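Local coordinates for protein carbamate kinase (Mycoplasma penetrans, PDB 4AXS) that probably acts as a carbamate kinase of the amino acid kinase family, transferring a phosphoryl group between carbamoyl phosphate and ADP, at residues 26-38 with 240-252. Residues are numbered along the deposited sequence; the frame is centred on the assembly and turned at random.
Sequences RIVIALGGNALGD and ADAVNADIFVVLT. With SO4 (sulfate ion), chain C; SO4 (sulfate ion), chain B.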
loop_
_atom_site.group_PDB
_atom_site.type_symbol
_atom_site.label_atom_id
_atom_site.label_comp_id
_atom_site.label_asym_id
_atom_site.label_seq_id
_atom_site.Cartn_x
_atom_site.Cartn_y
_atom_site.Cartn_z
ATOM N N ARG A 26 -7.559 -16.375 17.502
ATOM C CA ARG A 26 -7.090 -15.849 16.226
ATOM C C ARG A 26 -8.179 -15.967 15.164
ATOM O O ARG A 26 -8.841 -17.005 15.054
ATOM C CB ARG A 26 -5.815 -16.570 15.775
ATOM C CG ARG A 26 -5.100 -15.884 14.615
ATOM C CD ARG A 26 -3.687 -16.411 14.407
ATOM N NE ARG A 26 -2.772 -15.888 15.417
ATOM C CZ ARG A 26 -1.449 -16.021 15.372
ATOM N NH1 ARG A 26 -0.879 -16.665 14.361
ATOM N NH2 ARG A 26 -0.692 -15.514 16.338
ATOM N N ILE A 27 -8.362 -14.903 14.384
ATOM C CA ILE A 27 -9.462 -14.835 13.419
ATOM C C ILE A 27 -9.124 -14.027 12.165
ATOM O O ILE A 27 -8.805 -12.843 12.251
ATOM C CB ILE A 27 -10.703 -14.187 14.045
ATOM C CG1 ILE A 27 -11.127 -14.949 15.305
ATOM C CG2 ILE A 27 -11.825 -14.122 13.025
ATOM C CD1 ILE A 27 -12.058 -14.169 16.216
ATOM N N VAL A 28 -9.206 -14.669 11.002
ATOM C CA VAL A 28 -8.991 -13.988 9.735
ATOM C C VAL A 28 -10.319 -13.620 9.117
ATOM O O VAL A 28 -11.176 -14.483 8.884
ATOM C CB VAL A 28 -8.232 -14.864 8.739
ATOM C CG1 VAL A 28 -8.210 -14.195 7.379
ATOM C CG2 VAL A 28 -6.810 -15.119 9.232
ATOM N N ILE A 29 -10.498 -12.337 8.842
ATOM C CA ILE A 29 -11.760 -11.850 8.310
ATOM C C ILE A 29 -11.567 -11.285 6.910
ATOM O O ILE A 29 -10.641 -10.526 6.675
ATOM C CB ILE A 29 -12.385 -10.775 9.235
ATOM C CG1 ILE A 29 -12.433 -11.281 10.675
ATOM C CG2 ILE A 29 -13.793 -10.416 8.773
ATOM C CD1 ILE A 29 -13.233 -10.398 11.615
ATOM N N ALA A 30 -12.451 -11.658 5.990
ATOM C CA ALA A 30 -12.357 -11.213 4.606
ATOM C C ALA A 30 -13.573 -10.385 4.195
ATOM O O ALA A 30 -14.695 -10.874 4.204
ATOM C CB ALA A 30 -12.193 -12.416 3.680
ATOM N N LEU A 31 -13.342 -9.132 3.816
ATOM C CA LEU A 31 -14.428 -8.196 3.503
ATOM C C LEU A 31 -14.597 -7.960 2.002
ATOM O O LEU A 31 -13.695 -7.439 1.343
ATOM C CB LEU A 31 -14.170 -6.866 4.211
ATOM C CG LEU A 31 -15.043 -5.643 3.930
ATOM C CD1 LEU A 31 -16.440 -5.815 4.462
ATOM C CD2 LEU A 31 -14.384 -4.429 4.581
ATOM N N GLY A 32 -15.746 -8.340 1.460
ATOM C CA GLY A 32 -15.978 -8.220 0.037
ATOM C C GLY A 32 -15.817 -6.807 -0.485
ATOM O O GLY A 32 -16.052 -5.847 0.232
ATOM N N GLY A 33 -15.411 -6.693 -1.743
ATOM C CA GLY A 33 -15.331 -5.419 -2.428
ATOM C C GLY A 33 -16.658 -4.683 -2.577
ATOM O O GLY A 33 -16.676 -3.447 -2.598
ATOM N N ASN A 34 -17.768 -5.417 -2.679
ATOM C CA ASN A 34 -19.062 -4.755 -2.812
ATOM C C ASN A 34 -19.454 -4.066 -1.506
ATOM O O ASN A 34 -20.239 -3.119 -1.500
ATOM C CB ASN A 34 -20.164 -5.729 -3.245
ATOM C CG ASN A 34 -19.798 -6.530 -4.485
ATOM O OD1 ASN A 34 -19.133 -6.035 -5.401
ATOM N ND2 ASN A 34 -20.241 -7.786 -4.518
ATOM N N ALA A 35 -18.899 -4.544 -0.398
ATOM C CA ALA A 35 -19.123 -3.919 0.900
ATOM C C ALA A 35 -18.349 -2.600 1.080
ATOM O O ALA A 35 -18.557 -1.884 2.064
ATOM C CB ALA A 35 -18.777 -4.883 2.010
ATOM N N LEU A 36 -17.458 -2.275 0.141
ATOM C CA LEU A 36 -16.707 -1.023 0.246
ATOM C C LEU A 36 -17.293 0.087 -0.642
ATOM O O LEU A 36 -16.870 1.254 -0.559
ATOM C CB LEU A 36 -15.205 -1.238 -0.009
ATOM C CG LEU A 36 -14.467 -2.127 1.015
ATOM C CD1 LEU A 36 -13.142 -2.637 0.480
ATOM C CD2 LEU A 36 -14.267 -1.442 2.366
ATOM N N GLY A 37 -18.267 -0.266 -1.479
ATOM C CA GLY A 37 -19.028 0.740 -2.194
ATOM C C GLY A 37 -18.582 1.131 -3.592
ATOM O O GLY A 37 -17.958 0.352 -4.310
ATOM N N ASP A 38 -18.921 2.357 -3.976
ATOM C CA ASP A 38 -18.808 2.822 -5.358
ATOM C C ASP A 38 -17.854 4.011 -5.510
ATOM O O ASP A 38 -17.275 4.236 -6.577
ATOM C CB ASP A 38 -20.189 3.256 -5.852
ATOM C CG ASP A 38 -20.806 2.272 -6.816
ATOM O OD1 ASP A 38 -20.999 1.089 -6.437
ATOM O OD2 ASP A 38 -21.115 2.694 -7.955
ATOM N N ALA A 240 -4.866 -17.241 6.082
ATOM C CA ALA A 240 -5.461 -17.783 7.302
ATOM C C ALA A 240 -4.708 -19.023 7.746
ATOM O O ALA A 240 -4.550 -19.278 8.946
ATOM C CB ALA A 240 -6.943 -18.124 7.081
ATOM N N ASP A 241 -4.246 -19.792 6.770
ATOM C CA ASP A 241 -3.510 -21.006 7.064
ATOM C C ASP A 241 -2.076 -20.727 7.526
ATOM O O ASP A 241 -1.645 -21.243 8.555
ATOM C CB ASP A 241 -3.505 -21.925 5.853
ATOM C CG ASP A 241 -2.555 -23.084 6.019
ATOM O OD1 ASP A 241 -1.355 -22.908 5.702
ATOM O OD2 ASP A 241 -3.005 -24.164 6.472
ATOM N N ALA A 242 -1.346 -19.908 6.769
ATOM C CA ALA A 242 0.040 -19.551 7.107
ATOM C C ALA A 242 0.193 -18.916 8.490
ATOM O O ALA A 242 1.174 -19.164 9.178
ATOM C CB ALA A 242 0.648 -18.650 6.029
ATOM N N VAL A 243 -0.770 -18.094 8.890
ATOM C CA VAL A 243 -0.790 -17.545 10.240
ATOM C C VAL A 243 -1.411 -18.551 11.208
ATOM O O VAL A 243 -1.316 -18.412 12.426
ATOM C CB VAL A 243 -1.582 -16.230 10.293
ATOM C CG1 VAL A 243 -0.834 -15.133 9.553
ATOM C CG2 VAL A 243 -2.960 -16.418 9.692
ATOM N N ASN A 244 -2.063 -19.561 10.646
ATOM C CA ASN A 244 -2.647 -20.644 11.427
ATOM C C ASN A 244 -3.629 -20.172 12.498
ATOM O O ASN A 244 -3.522 -20.557 13.667
ATOM C CB ASN A 244 -1.543 -21.483 12.066
ATOM C CG ASN A 244 -1.993 -22.896 12.370
ATOM O OD1 ASN A 244 -1.319 -23.860 12.008
ATOM N ND2 ASN A 244 -3.145 -23.028 13.023
ATOM N N ALA A 245 -4.576 -19.329 12.090
ATOM C CA ALA A 245 -5.658 -18.894 12.973
ATOM C C ALA A 245 -6.621 -20.035 13.179
ATOM O O ALA A 245 -6.476 -21.100 12.584
ATOM C CB ALA A 245 -6.399 -17.704 12.382
ATOM N N ASP A 246 -7.617 -19.795 14.019
ATOM C CA ASP A 246 -8.637 -20.790 14.302
ATOM C C ASP A 246 -9.778 -20.607 13.317
ATOM O O ASP A 246 -10.124 -21.516 12.571
ATOM C CB ASP A 246 -9.157 -20.601 15.724
ATOM C CG ASP A 246 -8.043 -20.360 16.711
ATOM O OD1 ASP A 246 -7.036 -21.106 16.648
ATOM O OD2 ASP A 246 -8.172 -19.413 17.528
ATOM N N ILE A 247 -10.342 -19.406 13.317
ATOM C CA ILE A 247 -11.494 -19.089 12.492
ATOM C C ILE A 247 -11.115 -18.283 11.236
ATOM O O ILE A 247 -10.200 -17.456 11.251
ATOM C CB ILE A 247 -12.567 -18.312 13.305
ATOM C CG1 ILE A 247 -12.959 -19.080 14.572
ATOM C CG2 ILE A 247 -13.787 -18.031 12.457
ATOM C CD1 ILE A 247 -12.176 -18.694 15.816
ATOM N N PHE A 248 -11.842 -18.566 10.158
ATOM C CA PHE A 248 -11.785 -17.831 8.913
ATOM C C PHE A 248 -13.204 -17.357 8.608
ATOM O O PHE A 248 -14.050 -18.158 8.237
ATOM C CB PHE A 248 -11.269 -18.746 7.798
ATOM C CG PHE A 248 -11.248 -18.102 6.431
ATOM C CD1 PHE A 248 -11.090 -16.724 6.289
ATOM C CD2 PHE A 248 -11.360 -18.877 5.282
ATOM C CE1 PHE A 248 -11.065 -16.129 5.021
ATOM C CE2 PHE A 248 -11.335 -18.290 4.010
ATOM C CZ PHE A 248 -11.187 -16.914 3.881
ATOM N N VAL A 249 -13.476 -16.065 8.785
ATOM C CA VAL A 249 -14.808 -15.534 8.502
ATOM C C VAL A 249 -14.880 -14.840 7.156
ATOM O O VAL A 249 -14.110 -13.920 6.880
ATOM C CB VAL A 249 -15.261 -14.503 9.543
ATOM C CG1 VAL A 249 -16.613 -13.907 9.133
ATOM C CG2 VAL A 249 -15.315 -15.116 10.931
ATOM N N VAL A 250 -15.829 -15.269 6.339
ATOM C CA VAL A 250 -16.051 -14.702 5.021
ATOM C C VAL A 250 -17.320 -13.856 5.034
ATOM O O VAL A 250 -18.431 -14.396 5.153
ATOM C CB VAL A 250 -16.198 -15.826 3.976
ATOM C CG1 VAL A 250 -16.629 -15.266 2.625
ATOM C CG2 VAL A 250 -14.895 -16.635 3.872
ATOM N N LEU A 251 -17.157 -12.535 4.930
ATOM C CA LEU A 251 -18.291 -11.622 5.030
ATOM C C LEU A 251 -18.969 -11.493 3.697
ATOM O O LEU A 251 -18.321 -11.305 2.668
ATOM C CB LEU A 251 -17.866 -10.253 5.525
ATOM C CG LEU A 251 -17.329 -10.235 6.947
ATOM C CD1 LEU A 251 -16.974 -8.809 7.350
ATOM C CD2 LEU A 251 -18.351 -10.844 7.900
ATOM N N THR A 252 -20.286 -11.589 3.722
ATOM C CA THR A 252 -21.049 -11.753 2.507
ATOM C C THR A 252 -22.484 -11.415 2.849
ATOM O O THR A 252 -22.860 -11.440 4.016
ATOM C CB THR A 252 -20.946 -13.207 1.993
ATOM O OG1 THR A 252 -21.361 -13.269 0.622
ATOM C CG2 THR A 252 -21.800 -14.147 2.849
HETATM S S SO4 C . -20.114 -10.468 -1.602
HETATM O O1 SO4 C . -20.841 -11.314 -0.661
HETATM O O2 SO4 C . -20.874 -9.224 -1.754
HETATM O O3 SO4 C . -18.775 -10.212 -1.072
HETATM O O4 SO4 C . -19.984 -11.147 -2.896
HETATM S S SO4 B . -14.756 -9.207 -4.371
HETATM O O1 SO4 B . -13.758 -9.173 -5.442
HETATM O O2 SO4 B . -14.417 -8.125 -3.449
HETATM O O3 SO4 B . -16.121 -8.989 -4.868
HETATM O O4 SO4 B . -14.765 -10.518 -3.704
#
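R26 reaches back along the turn that joins helix 232-242 to strand 247-251. Its CB, CG and CD run past A245. The R26 side chain bends at chi3 (-76°), and R26 NH1 gives V243 O a bent hydrogen bond of 2.6 Å. This carbonyl lies near the guanidinium plane and receives the N-H on a lone pair. NH2 forms a salt bridge with E63. At the backbone, R26 N donates to D246 OD2 from above the carboxylate plane. R26 O accepts from D246 N and, weakly, from I247 N.

Strands 27-31 and 247-251 then run parallel, their axes 4.8 Å apart. V28 N bonds I247 O, and V249 N bonds V28 O at 2.8 Å. A30 N and L251 N continue the series with V249 O and A30 O.

V28 and A30 share one face with F248. V28 CB lies near A240 CB. V28 CG1, anti to the backbone N (chi1 172°), meets F248 CD1 at 4.0 Å. V28 CG2 reaches A240 CB at 3.7 Å and also touches V243 CG2. The F248 ring turns its edge to V28 O. On the other face, I27 CG1 lies 3.9 Å from I247 CD1, and I29 CG2 meets L251 CD1 at 3.8 Å.

Beyond the strands, N34 ND2 bonds a sulfate, probably from the crystallisation liquor.

The pair lies inside the mixed sheet of the amino acid kinase fold. Strand 64-68 flanks 27-31, and strand 309-313 flanks 247-251. Helix 232-242 packs on the V28, A30 and F248 face.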